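Local coordinates for probable oxidoreductase (Pseudomonas aeruginosa pa01, PDB 4B7C), which probably catalyses NADP(H)-dependent oxidation or reduction as a medium-chain dehydrogenase/reductase with a Rossmann fold, at the interface of chains A and B. Coordinates in Å, arbitrary orientation; residue numbers count along the deposited sequence, not the author numbering. Chains: chain A/B, Probable oxidoreductase.

The interface of chains A and B. Residues chain A 227-228, 231, 246, 261-262, 275; chain B 261-263, 265.
B:Tyr265 lays one face of its phenol ring against A:Pro262 and A:Leu231, with A:Leu246 beside it, a worked example of how one aromatic side chain can be received by an apolar surface of a partner subunit. Among the apolar contacts, B:Tyr265 hides 77 Å² of its surface, more than any other residue of the patch. The pyrrolidine CD of A:Pro262 lies above one face of the ring, off-centre and 3.7 Å from CD1 of B:Tyr265. On that same face, but towards the hydroxyl end, the methyl CD2 of A:Leu231 comes down tip to tip and sits 3.7 Å from CE2 of B:Tyr265. A:Leu246 instead lies beside CD2 and CE2, slightly off the ring plane, with CD1 3.9 Å from CD2 of B:Tyr265. A:Met275 lies farther off, its sulfur SD 4.4 Å from CD2 of B:Tyr265. The tyrosine holds CG between its backbone N and carbonyl carbon (chi1 85°), and its ring plane is roughly perpendicular to the plane through CA, CB and CG (chi2 -82°), which turns one face towards A:Pro262 and A:Leu231 and leaves CD2 and CE2 beside A:Leu246.

Backbone contacts form a second group, near the two-fold axis. The Gly-Pro segments of the two chains pack against each other almost reciprocally: CA of A:Gly261 is 3.4 Å from the carbonyl O of B:Pro262, and CA of B:Gly261 is 3.5 Å from O of A:Pro262. B:Ala263 adds a backbone carbon contact to A:Gly261. Polar pairing is absent from this patch, which relies on shape and burial; the dimer seen in the crystal may not be the biological one. At the far end of the ring, beside the start of helix 228-235, the phenol OH of B:Tyr265 stops 3.5 Å from CA of A:Gly227.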
# COMPACT_ATOMS: atom_id res chain seq x y z
N GLY A 227 -8.96 -2.02 9.39
CA GLY A 227 -9.15 -2.39 8.00
C GLY A 227 -10.59 -2.28 7.54
O GLY A 227 -11.34 -1.39 7.98
N GLY A 228 -10.97 -3.16 6.62
CA GLY A 228 -12.36 -3.25 6.14
C GLY A 228 -12.90 -1.98 5.53
O GLY A 228 -12.18 -1.21 4.91
N LEU A 231 -11.16 1.48 6.46
CA LEU A 231 -9.99 1.73 5.60
C LEU A 231 -10.42 2.23 4.22
O LEU A 231 -9.90 3.22 3.71
CB LEU A 231 -9.15 0.46 5.45
CG LEU A 231 -8.11 0.46 4.32
CD1 LEU A 231 -7.11 1.61 4.50
CD2 LEU A 231 -7.39 -0.88 4.22
N LEU A 246 -0.37 -0.09 8.00
CA LEU A 246 -1.21 -1.23 8.36
C LEU A 246 -0.58 -1.98 9.53
O LEU A 246 0.52 -2.51 9.41
CB LEU A 246 -1.38 -2.19 7.18
CG LEU A 246 -1.90 -1.62 5.87
CD1 LEU A 246 -1.85 -2.69 4.78
CD2 LEU A 246 -3.28 -1.04 6.01
N GLY A 261 -11.58 -6.62 0.44
CA GLY A 261 -10.51 -5.71 0.03
C GLY A 261 -10.94 -4.27 -0.26
O GLY A 261 -12.10 -4.03 -0.61
N PRO A 262 -10.01 -3.31 -0.14
CA PRO A 262 -10.36 -1.90 -0.37
C PRO A 262 -10.58 -1.57 -1.84
O PRO A 262 -9.63 -1.50 -2.62
CB PRO A 262 -9.15 -1.14 0.19
CG PRO A 262 -8.02 -2.09 0.12
CD PRO A 262 -8.60 -3.47 0.25
N MET A 275 0.99 2.72 0.99
CA MET A 275 0.37 1.82 1.97
C MET A 275 1.38 0.74 2.34
O MET A 275 1.88 0.02 1.49
CB MET A 275 -0.90 1.19 1.42
CG MET A 275 -1.60 0.28 2.42
SD MET A 275 -3.05 -0.55 1.74
CE MET A 275 -4.31 0.67 2.02
N GLY B 261 -11.32 -4.69 -5.47
CA GLY B 261 -10.24 -4.37 -4.53
C GLY B 261 -9.52 -5.64 -4.12
O GLY B 261 -10.14 -6.70 -4.06
N PRO B 262 -8.22 -5.54 -3.83
CA PRO B 262 -7.46 -6.73 -3.45
C PRO B 262 -7.78 -7.28 -2.06
O PRO B 262 -7.39 -6.71 -1.04
CB PRO B 262 -6.01 -6.25 -3.52
CG PRO B 262 -6.08 -4.79 -3.29
CD PRO B 262 -7.40 -4.32 -3.80
N ALA B 263 -8.47 -8.42 -2.04
CA ALA B 263 -8.82 -9.12 -0.79
C ALA B 263 -7.59 -9.59 -0.02
O ALA B 263 -7.65 -9.78 1.20
CB ALA B 263 -9.75 -10.30 -1.08
N TYR B 265 -4.80 -7.93 0.48
CA TYR B 265 -3.97 -6.74 0.80
C TYR B 265 -3.20 -6.89 2.12
O TYR B 265 -2.14 -6.31 2.28
CB TYR B 265 -4.82 -5.46 0.81
CG TYR B 265 -5.50 -5.19 2.12
CD1 TYR B 265 -6.70 -5.82 2.45
CD2 TYR B 265 -4.94 -4.31 3.04
CE1 TYR B 265 -7.32 -5.58 3.67
CE2 TYR B 265 -5.55 -4.07 4.26
CZ TYR B 265 -6.74 -4.69 4.57
OH TYR B 265 -7.32 -4.45 5.78